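PDB 6SNR: lipid II:glycine glycyltransferase from Staphylococcus aureus, which probably adds the first glycine of the pentaglycine bridge to the lysine side chain of lipid II, using glycyl-tRNA as donor. Local coordinates for residues 16-21 and 75-80; 23-28 and 53-58. All blocks are in the same frame, centred on the assembly; numbering follows the deposited sequence.

Contact 1 of 2, residues 16-21 and 75-80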
loop_
_atom_site.group_PDB
_atom_site.type_symbol
_atom_site.label_atom_id
_atom_site.label_comp_id
_atom_site.label_asym_id
_atom_site.label_seq_id
_atom_site.Cartn_x
_atom_site.Cartn_y
_atom_site.Cartn_z
ATOM N N LYS A 16 -12.169 11.907 0.178
ATOM C CA LYS A 16 -10.898 11.950 -0.535
ATOM C C LYS A 16 -10.184 13.263 -0.278
ATOM O O LYS A 16 -8.946 13.258 -0.196
ATOM C CB LYS A 16 -11.122 11.682 -2.026
ATOM C CG LYS A 16 -11.430 10.218 -2.329
ATOM C CD LYS A 16 -11.793 9.951 -3.779
ATOM C CE LYS A 16 -11.799 8.500 -4.179
ATOM N NZ LYS A 16 -11.926 8.263 -5.661
ATOM N N SER A 17 -10.909 14.363 -0.107
ATOM C CA SER A 17 -10.273 15.678 0.170
ATOM C C SER A 17 -10.131 16.092 1.640
ATOM O O SER A 17 -9.495 17.113 1.966
ATOM C CB SER A 17 -11.033 16.772 -0.576
ATOM O OG SER A 17 -12.380 16.848 -0.225
ATOM N N HIS A 18 -10.699 15.305 2.552
ATOM C CA HIS A 18 -10.600 15.675 3.956
ATOM C C HIS A 18 -9.290 15.140 4.558
ATOM O O HIS A 18 -8.940 13.984 4.325
ATOM C CB HIS A 18 -11.790 15.134 4.724
ATOM C CG HIS A 18 -11.926 15.734 6.072
ATOM N ND1 HIS A 18 -12.821 16.737 6.374
ATOM C CD2 HIS A 18 -11.221 15.510 7.201
ATOM C CE1 HIS A 18 -12.688 17.068 7.644
ATOM N NE2 HIS A 18 -11.727 16.338 8.169
ATOM N N PRO A 19 -8.615 15.935 5.399
ATOM C CA PRO A 19 -7.389 15.433 6.036
ATOM C C PRO A 19 -7.564 14.103 6.793
ATOM O O PRO A 19 -6.586 13.343 6.937
ATOM C CB PRO A 19 -7.025 16.562 6.994
ATOM C CG PRO A 19 -7.521 17.760 6.341
ATOM C CD PRO A 19 -8.825 17.366 5.712
ATOM N N ASN A 20 -8.764 13.889 7.361
ATOM C CA ASN A 20 -9.100 12.662 8.079
ATOM C C ASN A 20 -9.894 11.623 7.293
ATOM O O ASN A 20 -10.442 10.696 7.887
ATOM C CB ASN A 20 -9.819 12.997 9.387
ATOM C CG ASN A 20 -8.939 13.779 10.357
ATOM O OD1 ASN A 20 -7.710 13.654 10.361
ATOM N ND2 ASN A 20 -9.576 14.524 11.251
ATOM N N GLY A 21 -9.953 11.783 5.970
ATOM C CA GLY A 21 -10.449 10.754 5.094
ATOM C C GLY A 21 -9.580 9.515 5.040
ATOM O O GLY A 21 -8.443 9.517 5.535
ATOM N N GLY A 75 -13.576 6.174 10.350
ATOM C CA GLY A 75 -14.368 7.395 10.552
ATOM C C GLY A 75 -14.463 7.726 12.021
ATOM O O GLY A 75 -13.775 7.079 12.835
ATOM N N PHE A 76 -15.286 8.720 12.403
ATOM C CA PHE A 76 -15.914 9.677 11.492
ATOM C C PHE A 76 -14.909 10.509 10.683
ATOM O O PHE A 76 -13.777 10.772 11.121
ATOM C CB PHE A 76 -16.722 10.724 12.276
ATOM C CG PHE A 76 -17.604 10.196 13.391
ATOM C CD1 PHE A 76 -18.827 9.586 13.126
ATOM C CD2 PHE A 76 -17.217 10.345 14.712
ATOM C CE1 PHE A 76 -19.663 9.187 14.136
ATOM C CE2 PHE A 76 -18.046 9.941 15.742
ATOM C CZ PHE A 76 -19.274 9.373 15.458
ATOM N N VAL A 77 -15.331 10.966 9.517
ATOM C CA VAL A 77 -14.532 11.845 8.650
ATOM C C VAL A 77 -14.957 13.285 8.914
ATOM O O VAL A 77 -15.931 13.811 8.337
ATOM C CB VAL A 77 -14.622 11.458 7.183
ATOM C CG1 VAL A 77 -13.724 12.365 6.353
ATOM C CG2 VAL A 77 -14.242 9.999 6.980
ATOM N N VAL A 78 -14.225 13.895 9.837
ATOM C CA VAL A 78 -14.561 15.192 10.405
ATOM C C VAL A 78 -13.315 15.783 11.059
ATOM O O VAL A 78 -12.438 15.063 11.446
ATOM C CB VAL A 78 -15.728 15.096 11.411
ATOM C CG1 VAL A 78 -15.374 14.378 12.710
ATOM C CG2 VAL A 78 -16.295 16.475 11.708
ATOM N N ASP A 79 -13.272 17.101 11.156
ATOM C CA ASP A 79 -12.311 17.801 12.013
ATOM C C ASP A 79 -12.755 17.597 13.469
ATOM O O ASP A 79 -13.822 18.077 13.857
ATOM C CB ASP A 79 -12.257 19.276 11.583
ATOM C CG ASP A 79 -11.317 20.128 12.429
ATOM O OD1 ASP A 79 -10.745 19.639 13.433
ATOM O OD2 ASP A 79 -11.168 21.321 12.067
ATOM N N TYR A 80 -11.943 16.877 14.257
ATOM C CA TYR A 80 -12.282 16.485 15.644
ATOM C C TYR A 80 -12.230 17.695 16.588
ATOM O O TYR A 80 -12.706 17.588 17.721
ATOM C CB TYR A 80 -11.433 15.293 16.144
ATOM C CG TYR A 80 -11.941 13.997 15.558
ATOM C CD1 TYR A 80 -11.614 13.619 14.248
ATOM C CD2 TYR A 80 -12.836 13.181 16.258
ATOM C CE1 TYR A 80 -12.155 12.463 13.672
ATOM C CE2 TYR A 80 -13.378 12.047 15.703
ATOM C CZ TYR A 80 -13.034 11.676 14.406
ATOM O OH TYR A 80 -13.624 10.568 13.886
HETATM O O HOH W 1 -9.127 16.341 13.392
#
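The type I beta turn from His18 to Gly21, just after helix 8-17, packs against the end of strand 68-78 and the loop that follows, Val77 to Tyr80. The turn is closed by its own backbone bond, from Gly21 N to His18 O. Two side chains of the turn, His18 and Asn20, carry the contact.

Asn20 makes the direct hydrogen bond. Its ND2 donates to Val78 O at 2.9 Å, and the bond is nearly straight, with an angle of 167° at the hydrogen. The acceptor lies in the plane of the Asn20 amide, while ND2 is tilted 29° out of the carbonyl plane of Val78. The same nitrogen also donates to a water, 2.8 Å from ND2. That water accepts a second bond from Tyr80 N, 3.0 Å away. Asn20 ND2 thus has two acceptors, and the water links the turn to the backbone N-H of Tyr80, two residues beyond Val78. ND2 also meets the Tyr80 ring at its edge, 3.7 Å from CD1. Tyr80 OH donates to Phe76 O at 2.8 Å, a bond that holds the ring across its own segment.

His18 packs without a hydrogen bond across the contact. Its CG is anti to the backbone N (chi1 -166°), and CB lies 3.7 Å from Val77 CG1. The ring end reaches the backbone between Val78 and Asp79, where NE2 is 3.3 Å from Val78 C. Val78 N lies over one ring face, and Asp79 N is at the edge.

Around the contact, Phe14 of helix 8-17 meets the His18 ring. Val78 and Tyr80 touch helix 83-99. Val77 pairs with Val54 of strand 50-61, the neighbour of strand 68-78 in a mixed sheet of the FemABX fold.

Contact 2 of 2, residues 23-28 and 53-58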
loop_
_atom_site.group_PDB
_atom_site.type_symbol
_atom_site.label_atom_id
_atom_site.label_comp_id
_atom_site.label_asym_id
_atom_site.label_seq_id
_atom_site.Cartn_x
_atom_site.Cartn_y
_atom_site.Cartn_z
ATOM N N LEU A 23 -9.370 5.344 2.889
ATOM C CA LEU A 23 -9.898 4.260 2.066
ATOM C C LEU A 23 -11.124 3.540 2.718
ATOM O O LEU A 23 -12.101 3.191 2.028
ATOM C CB LEU A 23 -8.790 3.239 1.808
ATOM C CG LEU A 23 -9.108 1.986 1.056
ATOM C CD1 LEU A 23 -9.483 2.339 -0.379
ATOM C CD2 LEU A 23 -7.957 0.960 1.132
ATOM N N LEU A 24 -11.063 3.279 4.027
ATOM C CA LEU A 24 -12.070 2.453 4.673
ATOM C C LEU A 24 -13.413 3.189 4.879
ATOM O O LEU A 24 -14.360 2.548 5.319
ATOM C CB LEU A 24 -11.519 1.894 6.005
ATOM C CG LEU A 24 -10.254 1.055 5.975
ATOM C CD1 LEU A 24 -10.073 0.201 7.247
ATOM C CD2 LEU A 24 -9.905 0.317 4.708
ATOM N N GLN A 25 -13.480 4.482 4.503
ATOM C CA GLN A 25 -14.714 5.263 4.499
ATOM C C GLN A 25 -15.320 5.469 3.103
ATOM O O GLN A 25 -16.345 6.164 2.978
ATOM C CB GLN A 25 -14.554 6.567 5.224
ATOM C CG GLN A 25 -14.411 6.407 6.743
ATOM C CD GLN A 25 -15.760 6.021 7.352
ATOM O OE1 GLN A 25 -16.035 4.847 7.782
ATOM N NE2 GLN A 25 -16.599 6.959 7.316
ATOM N N LEU A 26 -14.692 4.914 2.082
ATOM C CA LEU A 26 -15.233 5.037 0.701
ATOM C C LEU A 26 -16.381 4.083 0.464
ATOM O O LEU A 26 -16.386 2.934 0.922
ATOM C CB LEU A 26 -14.132 4.786 -0.361
ATOM C CG LEU A 26 -12.950 5.756 -0.330
ATOM C CD1 LEU A 26 -11.964 5.370 -1.437
ATOM C CD2 LEU A 26 -13.431 7.182 -0.523
ATOM N N THR A 27 -17.340 4.526 -0.369
ATOM C CA THR A 27 -18.454 3.692 -0.666
ATOM C C THR A 27 -18.113 2.353 -1.338
ATOM O O THR A 27 -18.740 1.348 -1.066
ATOM C CB THR A 27 -19.576 4.428 -1.457
ATOM O OG1 THR A 27 -19.129 4.708 -2.801
ATOM C CG2 THR A 27 -20.020 5.687 -0.797
ATOM N N LYS A 28 -17.100 2.334 -2.230
ATOM C CA LYS A 28 -16.729 1.092 -2.882
ATOM C C LYS A 28 -15.980 0.142 -1.921
ATOM O O LYS A 28 -15.990 -1.059 -2.136
ATOM C CB LYS A 28 -15.871 1.364 -4.128
ATOM C CG LYS A 28 -16.573 2.130 -5.209
ATOM C CD LYS A 28 -17.746 1.380 -5.773
ATOM C CE LYS A 28 -18.107 1.970 -7.142
ATOM N NZ LYS A 28 -16.962 1.921 -8.122
ATOM N N GLY A 53 -19.009 17.199 7.790
ATOM C CA GLY A 53 -18.510 15.846 8.185
ATOM C C GLY A 53 -19.384 14.752 7.621
ATOM O O GLY A 53 -20.580 14.966 7.389
ATOM N N VAL A 54 -18.809 13.560 7.420
ATOM C CA VAL A 54 -19.536 12.400 6.969
ATOM C C VAL A 54 -19.063 11.177 7.691
ATOM O O VAL A 54 -18.020 11.216 8.386
ATOM C CB VAL A 54 -19.351 12.158 5.452
ATOM C CG1 VAL A 54 -19.748 13.401 4.681
ATOM C CG2 VAL A 54 -17.894 11.789 5.141
ATOM N N ALA A 55 -19.819 10.118 7.556
ATOM C CA ALA A 55 -19.399 8.822 8.068
ATOM C C ALA A 55 -20.151 7.717 7.363
ATOM O O ALA A 55 -21.331 7.847 7.018
ATOM C CB ALA A 55 -19.575 8.766 9.587
ATOM N N GLN A 56 -19.450 6.635 7.094
ATOM C CA GLN A 56 -19.988 5.427 6.594
ATOM C C GLN A 56 -19.967 4.373 7.712
ATOM O O GLN A 56 -18.928 4.062 8.282
ATOM C CB GLN A 56 -19.137 4.931 5.430
ATOM C CG GLN A 56 -19.635 3.686 4.842
ATOM C CD GLN A 56 -18.973 3.414 3.531
ATOM O OE1 GLN A 56 -17.809 2.979 3.477
ATOM N NE2 GLN A 56 -19.683 3.700 2.478
ATOM N N LEU A 57 -21.137 3.897 8.062
ATOM C CA LEU A 57 -21.360 2.926 9.149
ATOM C C LEU A 57 -21.512 1.568 8.576
ATOM O O LEU A 57 -22.327 1.349 7.645
ATOM C CB LEU A 57 -22.671 3.305 9.920
ATOM C CG LEU A 57 -22.705 4.534 10.817
ATOM C CD1 LEU A 57 -22.237 5.833 10.234
ATOM C CD2 LEU A 57 -24.144 4.677 11.354
ATOM N N LEU A 58 -20.766 0.586 9.079
ATOM C CA LEU A 58 -20.915 -0.770 8.672
ATOM C C LEU A 58 -21.527 -1.527 9.831
ATOM O O LEU A 58 -21.049 -1.463 10.961
ATOM C CB LEU A 58 -19.569 -1.425 8.310
ATOM C CG LEU A 58 -18.933 -0.805 7.057
ATOM C CD1 LEU A 58 -17.517 -1.362 6.814
ATOM C CD2 LEU A 58 -19.800 -1.079 5.856
#
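Gln25 and Gln56 pass each other in opposite directions where the 3-10 turn 23-25 and the start of helix 27-33 cover strand 50-61. This strand belongs to a mixed sheet of the FemABX fold, built mostly from N-terminal strands and completed by strand 388-391.

The tight part is buried. The Gln25 chain bends at its second torsion (chi2 -73°), and its amide comes up beside the backbone of Gln56, with CD 3.7 Å from Gln56 N. Gln56 reaches the other way in an extended chain, its CG anti to the backbone N. Its CD lies 3.7 Å from Leu26 O and 3.8 Å from Gln25 O. The two amide planes are 68° apart. Thr27 crosses the end of Gln56 at about a right angle, and its OG1 bonds to Asp12 of helix 8-17.

The looser side is at Leu24, which is partly exposed and has only a small area of contact with the strand. Lys28 turns away to salt bridges with Asp223 and Glu222. Leu26 N bonds to Leu23 O, 3.1 Å away, across the 3-10 turn just before helix 27-33.

In the fold
From the N terminus, the chain runs through helix 8-17 into the turn 18-21, then, one residue on, into 23-28 and helix 27-33. Strands 39-47 and 50-61 follow, and contact 2 closes the shorter loop when 53-58 returns to 23-28. Strand 68-78 comes next, and contact 1 closes the longer loop at 75-80. Contact 2 therefore lies wholly within the span of contact 1, and the two do not cross. They tie the two early helices to adjacent strands of one sheet. Their centres are about 10 Å apart. Val77 CG2 packs on Gln25 CG at 3.6 Å, and Phe76 packs on Ala55.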